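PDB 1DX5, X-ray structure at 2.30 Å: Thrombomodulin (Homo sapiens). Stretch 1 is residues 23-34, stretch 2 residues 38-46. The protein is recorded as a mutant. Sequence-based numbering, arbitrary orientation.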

ATOM      1  N   SER E  23       6.901  14.100  46.176  1.00 34.72           N
ATOM      2  CA  SER E  23       6.566  13.993  44.758  1.00 29.79           C
ATOM      3  C   SER E  23       7.707  14.166  43.752  1.00 26.68           C
ATOM      4  O   SER E  23       8.720  14.805  44.016  1.00 26.82           O
ATOM      5  CB  SER E  23       5.401  14.917  44.412  1.00 28.08           C
ATOM      6  OG  SER E  23       5.758  16.261  44.604  1.00 31.34           O
ATOM      7  N   TYR E  24       7.517  13.574  42.582  1.00 22.72           N
ATOM      8  CA  TYR E  24       8.503  13.616  41.519  1.00 19.51           C
ATOM      9  C   TYR E  24       7.798  13.716  40.176  1.00 19.81           C
ATOM     10  O   TYR E  24       6.570  13.729  40.084  1.00 18.45           O
ATOM     11  CB  TYR E  24       9.349  12.340  41.529  1.00 13.60           C
ATOM     12  CG  TYR E  24       8.542  11.096  41.250  1.00 16.69           C
ATOM     13  CD1 TYR E  24       8.403  10.610  39.945  1.00 13.83           C
ATOM     14  CD2 TYR E  24       7.881  10.422  42.284  1.00 19.23           C
ATOM     15  CE1 TYR E  24       7.629   9.491  39.671  1.00 16.04           C
ATOM     16  CE2 TYR E  24       7.095   9.287  42.017  1.00 21.70           C
ATOM     17  CZ  TYR E  24       6.978   8.835  40.708  1.00 19.72           C
ATOM     18  OH  TYR E  24       6.209   7.733  40.437  1.00 24.68           O
ATOM     19  N   LEU E  25       8.591  13.675  39.121  1.00 17.64           N
ATOM     20  CA  LEU E  25       8.038  13.752  37.804  1.00 14.34           C
ATOM     21  C   LEU E  25       8.949  12.997  36.855  1.00 11.21           C
ATOM     22  O   LEU E  25      10.173  13.167  36.864  1.00  8.91           O
ATOM     23  CB  LEU E  25       7.905  15.227  37.419  1.00 18.17           C
ATOM     24  CG  LEU E  25       6.967  15.701  36.314  1.00 20.72           C
ATOM     25  CD1 LEU E  25       7.604  15.377  35.014  1.00 26.41           C
ATOM     26  CD2 LEU E  25       5.580  15.072  36.435  1.00 11.59           C
ATOM     27  N   CYS E  26       8.341  12.106  36.084  1.00 10.39           N
ATOM     28  CA  CYS E  26       9.063  11.339  35.091  1.00  9.10           C
ATOM     29  C   CYS E  26       9.233  12.251  33.877  1.00 10.40           C
ATOM     30  O   CYS E  26       8.252  12.821  33.383  1.00 10.03           O
ATOM     31  CB  CYS E  26       8.249  10.118  34.672  1.00 13.04           C
ATOM     32  SG  CYS E  26       8.208   8.773  35.880  1.00 11.76           S
ATOM     33  N   VAL E  27      10.473  12.385  33.411  1.00  8.72           N
ATOM     34  CA  VAL E  27      10.783  13.220  32.262  1.00  7.76           C
ATOM     35  C   VAL E  27      11.504  12.426  31.177  1.00 11.09           C
ATOM     36  O   VAL E  27      11.901  11.256  31.374  1.00  6.32           O
ATOM     37  CB  VAL E  27      11.618  14.500  32.663  1.00  7.27           C
ATOM     38  CG1 VAL E  27      10.743  15.470  33.517  1.00  5.04           C
ATOM     39  CG2 VAL E  27      12.845  14.102  33.476  1.00  5.64           C
ATOM     40  N   CYS E  28      11.673  13.076  30.032  1.00  8.85           N
ATOM     41  CA  CYS E  28      12.297  12.450  28.895  1.00 11.19           C
ATOM     42  C   CYS E  28      13.466  13.241  28.352  1.00 11.78           C
ATOM     43  O   CYS E  28      13.794  14.315  28.855  1.00 13.33           O
ATOM     44  CB  CYS E  28      11.241  12.244  27.812  1.00  8.22           C
ATOM     45  SG  CYS E  28       9.769  11.392  28.443  1.00 11.22           S
ATOM     46  N   ALA E  29      14.132  12.662  27.358  1.00 12.48           N
ATOM     47  CA  ALA E  29      15.269  13.311  26.701  1.00 11.50           C
ATOM     48  C   ALA E  29      14.733  14.433  25.832  1.00  9.77           C
ATOM     49  O   ALA E  29      13.538  14.463  25.519  1.00 10.96           O
ATOM     50  CB  ALA E  29      16.018  12.305  25.835  1.00 10.34           C
ATOM     51  N   GLU E  30      15.611  15.352  25.440  1.00  9.70           N
ATOM     52  CA  GLU E  30      15.210  16.460  24.590  1.00  9.98           C
ATOM     53  C   GLU E  30      14.666  15.866  23.289  1.00  5.66           C
ATOM     54  O   GLU E  30      15.184  14.859  22.810  1.00  6.67           O
ATOM     55  CB  GLU E  30      16.392  17.401  24.332  1.00 11.06           C
ATOM     56  CG  GLU E  30      17.596  16.720  23.720  1.00 21.07           C
ATOM     57  N   GLY E  31      13.571  16.438  22.790  1.00  4.87           N
ATOM     58  CA  GLY E  31      12.933  15.953  21.578  1.00  2.00           C
ATOM     59  C   GLY E  31      11.861  14.917  21.885  1.00  7.37           C
ATOM     60  O   GLY E  31      11.202  14.429  20.966  1.00  7.00           O
ATOM     61  N   PHE E  32      11.688  14.597  23.175  1.00  7.51           N
ATOM     62  CA  PHE E  32      10.696  13.626  23.664  1.00  6.59           C
ATOM     63  C   PHE E  32       9.945  14.238  24.850  1.00 10.36           C
ATOM     64  O   PHE E  32      10.472  15.094  25.584  1.00  7.45           O
ATOM     65  CB  PHE E  32      11.367  12.330  24.179  1.00  8.09           C
ATOM     66  CG  PHE E  32      11.994  11.483  23.105  1.00  8.32           C
ATOM     67  CD1 PHE E  32      13.232  11.823  22.560  1.00  9.97           C
ATOM     68  CD2 PHE E  32      11.352  10.329  22.655  1.00  9.58           C
ATOM     69  CE1 PHE E  32      13.825  11.019  21.581  1.00 11.12           C
ATOM     70  CE2 PHE E  32      11.936   9.519  21.677  1.00  8.92           C
ATOM     71  CZ  PHE E  32      13.168   9.860  21.141  1.00 11.35           C
ATOM     72  N   ALA E  33       8.733  13.751  25.079  1.00  7.80           N
ATOM     73  CA  ALA E  33       7.954  14.246  26.192  1.00  5.50           C
ATOM     74  C   ALA E  33       7.108  13.089  26.683  1.00  6.82           C
ATOM     75  O   ALA E  33       6.819  12.169  25.928  1.00  6.96           O
ATOM     76  CB  ALA E  33       7.070  15.456  25.759  1.00  2.00           C
ATOM     77  N   PRO E  34       6.683  13.126  27.956  1.00  7.63           N
ATOM     78  CA  PRO E  34       5.860  12.052  28.523  1.00  7.35           C
ATOM     79  C   PRO E  34       4.568  11.811  27.737  1.00  9.79           C
ATOM     80  O   PRO E  34       3.994  12.735  27.176  1.00 11.92           O
ATOM     81  CB  PRO E  34       5.562  12.564  29.935  1.00  4.82           C
ATOM     82  CG  PRO E  34       6.789  13.406  30.268  1.00  4.90           C
ATOM     83  CD  PRO E  34       6.977  14.159  28.965  1.00  4.11           C
ATOM     84  N   GLU E  38       0.267   7.784  29.515  1.00 21.51           N
ATOM     85  CA  GLU E  38       1.319   6.917  30.067  1.00 19.61           C
ATOM     86  C   GLU E  38       2.460   7.829  30.524  1.00 16.71           C
ATOM     87  O   GLU E  38       3.559   7.775  29.969  1.00 13.28           O
ATOM     88  CB  GLU E  38       1.844   5.958  28.999  1.00 21.16           C
ATOM     89  CG  GLU E  38       0.970   4.755  28.741  1.00 31.41           C
ATOM     90  CD  GLU E  38       1.186   3.602  29.838  1.00 39.63           C
ATOM     91  OE1 GLU E  38       0.532   3.658  30.914  1.00 40.41           O
ATOM     92  OE2 GLU E  38       2.012   2.693  29.567  1.00 42.45           O
ATOM     93  N   PRO E  39       2.221   8.649  31.575  1.00 16.55           N
ATOM     94  CA  PRO E  39       3.190   9.606  32.147  1.00 13.60           C
ATOM     95  C   PRO E  39       4.580   9.109  32.507  1.00 13.63           C
ATOM     96  O   PRO E  39       5.525   9.898  32.550  1.00 11.38           O
ATOM     97  CB  PRO E  39       2.445  10.192  33.345  1.00 13.34           C
ATOM     98  CG  PRO E  39       1.451   9.130  33.681  1.00 20.50           C
ATOM     99  CD  PRO E  39       0.979   8.635  32.364  1.00 14.08           C
ATOM    100  N   HIS E  40       4.711   7.803  32.717  1.00 14.71           N
ATOM    101  CA  HIS E  40       5.998   7.204  33.046  1.00 15.08           C
ATOM    102  C   HIS E  40       6.745   6.836  31.767  1.00 13.82           C
ATOM    103  O   HIS E  40       7.897   6.393  31.809  1.00 13.19           O
ATOM    104  CB  HIS E  40       5.809   5.956  33.925  1.00 18.17           C
ATOM    105  CG  HIS E  40       5.597   6.259  35.376  1.00 24.24           C
ATOM    106  ND1 HIS E  40       4.449   6.852  35.857  1.00 30.18           N
ATOM    107  CD2 HIS E  40       6.383   6.038  36.460  1.00 29.44           C
ATOM    108  CE1 HIS E  40       4.537   6.980  37.172  1.00 29.11           C
ATOM    109  NE2 HIS E  40       5.701   6.494  37.562  1.00 27.63           N
ATOM    110  N   ARG E  41       6.084   7.030  30.628  1.00 13.47           N
ATOM    111  CA  ARG E  41       6.689   6.714  29.341  1.00 16.42           C
ATOM    112  C   ARG E  41       6.932   7.946  28.461  1.00 14.89           C
ATOM    113  O   ARG E  41       6.379   9.025  28.703  1.00  9.98           O
ATOM    114  CB  ARG E  41       5.879   5.634  28.610  1.00 19.05           C
ATOM    115  CG  ARG E  41       6.048   4.244  29.234  1.00 27.28           C
ATOM    116  CD  ARG E  41       5.239   3.178  28.503  1.00 35.42           C
ATOM    117  NE  ARG E  41       5.605   3.068  27.091  1.00 41.31           N
ATOM    118  CZ  ARG E  41       4.743   3.139  26.079  1.00 43.07           C
ATOM    119  NH1 ARG E  41       3.445   3.315  26.304  1.00 44.40           N
ATOM    120  NH2 ARG E  41       5.188   3.063  24.831  1.00 44.02           N
ATOM    121  N   CYS E  42       7.779   7.757  27.451  1.00 11.08           N
ATOM    122  CA  CYS E  42       8.175   8.804  26.524  1.00 10.99           C
ATOM    123  C   CYS E  42       7.849   8.535  25.055  1.00 10.65           C
ATOM    124  O   CYS E  42       7.889   7.388  24.586  1.00 10.27           O
ATOM    125  CB  CYS E  42       9.682   9.009  26.622  1.00  9.36           C
ATOM    126  SG  CYS E  42      10.243   9.417  28.290  1.00  9.84           S
ATOM    127  N   GLN E  43       7.568   9.613  24.330  1.00  7.67           N
ATOM    128  CA  GLN E  43       7.292   9.542  22.905  1.00 10.04           C
ATOM    129  C   GLN E  43       7.851  10.804  22.271  1.00 10.26           C
ATOM    130  O   GLN E  43       7.791  11.889  22.838  1.00 12.84           O
ATOM    131  CB  GLN E  43       5.788   9.399  22.602  1.00  9.30           C
ATOM    132  CG  GLN E  43       4.946  10.582  23.054  1.00 10.98           C
ATOM    133  CD  GLN E  43       3.384  10.386  22.762  1.00 12.77           C
ATOM    134  OE1 GLN E  43       3.059   9.306  22.256  1.00 12.05           O
ATOM    135  NE2 GLN E  43       2.529  11.349  23.083  1.00  9.82           N
ATOM    136  N   MET E  44       8.409  10.632  21.085  1.00 13.36           N
ATOM    137  CA  MET E  44       9.014  11.698  20.295  1.00 12.69           C
ATOM    138  C   MET E  44       8.043  12.813  19.877  1.00 11.62           C
ATOM    139  O   MET E  44       6.856  12.572  19.658  1.00 11.86           O
ATOM    140  CB  MET E  44       9.601  11.059  19.025  1.00 14.09           C
ATOM    141  CG  MET E  44      10.174  12.026  18.020  1.00 18.69           C
ATOM    142  SD  MET E  44      10.415  11.277  16.402  1.00 16.86           S
ATOM    143  CE  MET E  44      10.771  12.723  15.472  1.00 20.92           C
ATOM    144  N   PHE E  45       8.575  14.025  19.751  1.00  9.37           N
ATOM    145  CA  PHE E  45       7.801  15.164  19.272  1.00  8.76           C
ATOM    146  C   PHE E  45       8.675  15.910  18.268  1.00  5.75           C
ATOM    147  O   PHE E  45       9.878  15.673  18.195  1.00  5.29           O
ATOM    148  CB  PHE E  45       7.309  16.082  20.424  1.00  6.79           C
ATOM    149  CG  PHE E  45       8.393  16.934  21.078  1.00  8.73           C
ATOM    150  CD1 PHE E  45       8.922  18.051  20.430  1.00  5.13           C
ATOM    151  CD2 PHE E  45       8.834  16.648  22.361  1.00  7.08           C
ATOM    152  CE1 PHE E  45       9.870  18.862  21.048  1.00 10.83           C
ATOM    153  CE2 PHE E  45       9.782  17.455  22.991  1.00  8.48           C
ATOM    154  CZ  PHE E  45      10.302  18.565  22.332  1.00  9.13           C
ATOM    155  N   CYS E  46       8.057  16.736  17.431  1.00  9.82           N
ATOM    156  CA  CYS E  46       8.798  17.538  16.459  1.00  9.56           C
ATOM    157  C   CYS E  46       7.980  18.794  16.163  1.00  9.76           C
ATOM    158  O   CYS E  46       6.770  18.721  16.019  1.00 11.28           O
ATOM    159  CB  CYS E  46       9.049  16.753  15.161  1.00  9.96           C
ATOM    160  SG  CYS E  46      10.181  17.571  13.961  1.00  8.64           S
TER
HETATM  161  O   HOH W   1       5.392  12.645  33.498  1.00 11.97           O
HETATM  162  O   HOH W   2       3.931  13.467  24.383  1.00  8.94           O

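The two stretches meet as a short antiparallel β ladder, locked by a disulfide and extended at one end by side-chain contacts around His 40. At the centre, Ala 33 and Gln 43 form a hydrogen-bonded pair: Ala 33 N donates to Gln 43 O and Gln 43 N to Ala 33 O, each at 3.1 Å. Hydrogen bonding continues just beyond the ladder, where Phe 45 N donates to Gly 31 O at 2.9 Å. Gly 31 is the third residue of the type II turn from Ala 29 to Phe 32; its positive phi (91°) would jam a CB against the preceding carbonyl, and its CA lies over the Phe 45 ring, 4.0 Å from the centroid. Phe 45 CD2 also lies 4.0 Å from Ala 33 CB, while Phe 32 CE2 packs 3.9 Å from Met 44 CB on the other face of the sheet.

The covalent link joins Cys 28 SG to Cys 42 SG at 2.0 Å, with a chi3 of -89°. Farther along, the type I turn from Glu 38 to Arg 41 presents His 40, whose ring face receives Cys 26 SG (3.7 Å to the centroid) and whose NE2 hydrogen-bonds Tyr 24 OH at 3.2 Å. A water donates to both Cys 26 O and Pro 39 O, each at 2.9 Å.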